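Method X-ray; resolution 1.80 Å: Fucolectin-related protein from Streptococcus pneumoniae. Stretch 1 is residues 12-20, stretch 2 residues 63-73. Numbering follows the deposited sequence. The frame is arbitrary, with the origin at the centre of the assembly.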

# COMPACT_ATOMS: atom_id res chain seq x y z
N LEU A 12 -16.39 -10.72 -3.07
CA LEU A 12 -15.05 -10.15 -2.76
C LEU A 12 -14.91 -9.94 -1.27
O LEU A 12 -15.81 -9.37 -0.65
N SER A 13 -13.80 -10.40 -0.70
CA SER A 13 -13.49 -10.03 0.68
C SER A 13 -12.10 -9.33 0.77
O SER A 13 -11.19 -9.63 -0.04
N ASN A 14 -11.96 -8.39 1.71
CA ASN A 14 -10.67 -7.66 1.88
C ASN A 14 -9.78 -8.45 2.79
O ASN A 14 -9.82 -8.33 4.02
N ILE A 15 -8.97 -9.31 2.20
CA ILE A 15 -8.10 -10.10 3.08
C ILE A 15 -6.88 -9.35 3.59
O ILE A 15 -6.14 -9.89 4.41
N ALA A 16 -6.65 -8.10 3.16
CA ALA A 16 -5.56 -7.30 3.78
C ALA A 16 -5.69 -7.14 5.29
O ALA A 16 -4.67 -7.02 6.02
N LEU A 17 -6.94 -7.01 5.76
CA LEU A 17 -7.20 -6.65 7.16
C LEU A 17 -6.37 -7.44 8.17
O LEU A 17 -6.46 -8.69 8.25
N THR A 18 -5.54 -6.71 8.91
CA THR A 18 -4.71 -7.25 10.00
C THR A 18 -3.61 -8.23 9.56
O THR A 18 -2.94 -8.85 10.41
N LYS A 19 -3.40 -8.38 8.24
CA LYS A 19 -2.23 -9.13 7.76
C LYS A 19 -0.98 -8.48 8.31
O LYS A 19 -1.03 -7.34 8.79
N GLU A 20 0.13 -9.19 8.27
CA GLU A 20 1.38 -8.62 8.76
C GLU A 20 1.89 -7.58 7.77
O GLU A 20 1.99 -7.88 6.56
N ASP A 63 2.27 -8.82 3.78
CA ASP A 63 2.48 -10.27 3.62
C ASP A 63 1.10 -10.90 3.80
O ASP A 63 0.51 -10.80 4.88
N LEU A 64 0.56 -11.48 2.72
CA LEU A 64 -0.77 -12.11 2.76
C LEU A 64 -0.79 -13.50 3.45
O LEU A 64 -1.87 -14.07 3.61
N ALA A 65 0.38 -14.02 3.85
CA ALA A 65 0.50 -15.24 4.70
C ALA A 65 0.48 -16.55 3.89
O ALA A 65 1.08 -17.56 4.30
N GLN A 66 -0.22 -16.53 2.76
CA GLN A 66 -0.05 -17.54 1.71
C GLN A 66 -0.45 -16.94 0.38
O GLN A 66 -1.07 -15.87 0.35
N THR A 67 -0.12 -17.63 -0.71
CA THR A 67 -0.48 -17.22 -2.07
C THR A 67 -1.99 -17.10 -2.19
O THR A 67 -2.74 -17.96 -1.68
N GLU A 68 -2.45 -16.01 -2.82
CA GLU A 68 -3.88 -15.81 -2.97
C GLU A 68 -4.10 -15.41 -4.40
O GLU A 68 -3.18 -14.86 -5.02
N GLU A 69 -5.31 -15.73 -4.89
CA GLU A 69 -5.79 -15.21 -6.19
C GLU A 69 -6.33 -13.82 -6.00
O GLU A 69 -7.36 -13.64 -5.40
N LEU A 70 -5.64 -12.83 -6.57
CA LEU A 70 -5.89 -11.44 -6.26
C LEU A 70 -6.82 -10.85 -7.30
O LEU A 70 -6.47 -10.87 -8.46
N GLU A 71 -7.94 -10.28 -6.85
CA GLU A 71 -8.95 -9.73 -7.77
C GLU A 71 -8.76 -8.25 -7.95
O GLU A 71 -8.79 -7.74 -9.07
N LYS A 72 -8.55 -7.54 -6.83
CA LYS A 72 -8.55 -6.10 -6.88
C LYS A 72 -7.58 -5.61 -5.83
O LYS A 72 -7.47 -6.24 -4.74
N LEU A 73 -6.91 -4.51 -6.14
CA LEU A 73 -6.16 -3.73 -5.14
C LEU A 73 -6.75 -2.30 -5.08
O LEU A 73 -6.93 -1.66 -6.14

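The two stretches meet in a modest, mostly side-chain contact, burying 440 Å² summed over both sides, in which a few aliphatic groups pack along stretch 2 and one backbone hydrogen bond, backed by a water, ties the far end together.

That bond is the sole direct hydrogen bond across the stretches: Asp63 N donates to Glu20 O at 2.9 Å, with an N-H...O angle of 174°, so it is nearly linear. On the other side of this residue pair the backbone does not close directly, and water 1 fills the gap. It accepts from Glu20 N at 2.8 Å and donates to Asp63 O at 2.6 Å; a longer hydrogen bond from the water to Glu20 OE1, 3.3 Å, brings in the side chain of Glu20 (chi1 -83°, m). Asp63, with chi1 t, turns its carboxylate back to its own stretch, where OD1 accepts from Ala65 N at 3.1 Å and so braces the corner at residues 65 and 66.

Lys19 points toward stretch 2 and follows an m, m, t, m course. Its CB lies 3.4 Å from Asp63 O, and its CE lies 3.2 Å from Leu64 O, so the aliphatic part of the chain runs past two successive carbonyls. The ammonium finds its partner within its own stretch: Lys19 NZ donates to Ile15 O at 2.8 Å, the carbonyl just before the type II turn from Ala16 to Lys19. The turn is itself closed by Lys19 N to Ala16 O at 2.9 Å.

Ile15 also points toward stretch 2, with chi1 p and chi2 t, and its CD1 makes the closest approaches. Ile15 CD1 sits 3.9 Å from Leu64 CD2, an apolar contact, and 3.5 Å from Glu68 CG, the methylene next to the carboxylate. Leu64 (m, t) has its CA-to-CB bond directed away, yet CD2 still reaches Ile15 and approaches Lys19 CG at 4.4 Å. Glu68 (m, m) points toward stretch 1 and comes closest to Ile15 CD1 with its CG.

At the other end, Leu12 (m, t) points toward stretch 2 and forms a separate, more exposed patch. Its CD2 lies 3.6 Å from Glu71 CG, while CD1 is 4.5 Å from Lys72 NZ, a marginal approach. The CA-to-CB bond of Glu71 (m, m) is directed toward Leu12, but the end of its side chain leads away, so its CB and CG, rather than its carboxylate, lie against Leu12 CD2.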

# COMPACT_ATOMS: atom_id res chain seq x y z
CB LEU A 12 -14.82 -8.81 -3.46
CG LEU A 12 -14.69 -8.90 -4.97
CD1 LEU A 12 -14.57 -7.54 -5.60
CD2 LEU A 12 -13.52 -9.84 -5.40
CB SER A 13 -13.66 -11.23 1.61
OG SER A 13 -12.48 -11.54 2.32
CB ASN A 14 -10.91 -6.26 2.43
CG ASN A 14 -9.65 -5.47 2.51
OD1 ASN A 14 -8.61 -5.88 2.00
ND2 ASN A 14 -9.71 -4.36 3.23
CB ILE A 15 -7.64 -11.39 2.39
CG1 ILE A 15 -6.87 -11.03 1.12
CG2 ILE A 15 -8.83 -12.31 2.19
CD1 ILE A 15 -5.86 -12.17 0.71
CB ALA A 16 -5.46 -5.91 3.11
CB LEU A 17 -8.69 -6.77 7.49
CG LEU A 17 -9.55 -5.84 6.61
CD1 LEU A 17 -11.04 -6.22 6.64
CD2 LEU A 17 -9.32 -4.41 7.11
CB THR A 18 -5.57 -7.90 11.11
OG1 THR A 18 -5.89 -9.25 10.71
CG2 THR A 18 -6.92 -7.23 11.25
CB LYS A 19 -2.17 -9.13 6.24
CG LYS A 19 -3.26 -9.97 5.61
CD LYS A 19 -3.04 -11.44 5.95
CE LYS A 19 -4.05 -12.34 5.20
NZ LYS A 19 -5.44 -12.22 5.76
CB GLU A 20 2.43 -9.72 8.95
CG GLU A 20 2.30 -10.44 10.29
CD GLU A 20 3.03 -11.78 10.27
OE1 GLU A 20 2.81 -12.57 9.31
OE2 GLU A 20 3.83 -12.05 11.22
CB ASP A 63 3.49 -10.81 4.65
CG ASP A 63 3.87 -12.33 4.43
OD1 ASP A 63 3.28 -13.05 3.62
OD2 ASP A 63 4.81 -12.86 5.02
CB LEU A 64 -1.37 -12.22 1.36
CG LEU A 64 -1.56 -10.92 0.58
CD1 LEU A 64 -1.97 -11.26 -0.83
CD2 LEU A 64 -2.64 -9.98 1.27
CB ALA A 65 -0.57 -15.29 5.79
CB GLN A 66 -0.90 -18.76 2.01
CG GLN A 66 -2.35 -18.46 2.25
CD GLN A 66 -3.27 -19.50 1.64
OE1 GLN A 66 -4.46 -19.49 1.90
NE2 GLN A 66 -2.72 -20.37 0.77
CB THR A 67 0.08 -18.24 -3.09
OG1 THR A 67 1.51 -18.25 -2.99
CG2 THR A 67 -0.18 -17.81 -4.54
CB GLU A 68 -4.47 -14.72 -2.00
CG GLU A 68 -4.40 -15.08 -0.49
CD GLU A 68 -5.37 -16.17 0.00
OE1 GLU A 68 -6.27 -16.63 -0.73
OE2 GLU A 68 -5.24 -16.57 1.18
CB GLU A 69 -6.84 -16.15 -6.82
CG GLU A 69 -6.27 -17.51 -7.18
CD GLU A 69 -7.37 -18.48 -7.58
OE1 GLU A 69 -8.00 -18.25 -8.65
OE2 GLU A 69 -7.62 -19.42 -6.79
CB LEU A 70 -4.55 -10.65 -6.24
CG LEU A 70 -3.46 -11.28 -5.35
CD1 LEU A 70 -2.12 -10.56 -5.47
CD2 LEU A 70 -3.94 -11.36 -3.91
CB GLU A 71 -10.40 -9.96 -7.30
CG GLU A 71 -10.77 -11.40 -7.09
CD GLU A 71 -10.56 -12.19 -8.36
OE1 GLU A 71 -10.96 -11.64 -9.45
OE2 GLU A 71 -9.99 -13.33 -8.27
CB LYS A 72 -9.99 -5.58 -6.58
CG LYS A 72 -10.27 -4.06 -6.88
CD LYS A 72 -11.60 -3.72 -6.21
CE LYS A 72 -12.69 -3.26 -7.14
NZ LYS A 72 -13.95 -3.15 -6.30
CB LEU A 73 -4.66 -3.73 -5.45
CG LEU A 73 -3.72 -2.71 -4.83
CD1 LEU A 73 -3.54 -3.05 -3.36
CD2 LEU A 73 -2.38 -2.87 -5.60
O HOH W 1 0.31 -11.79 7.29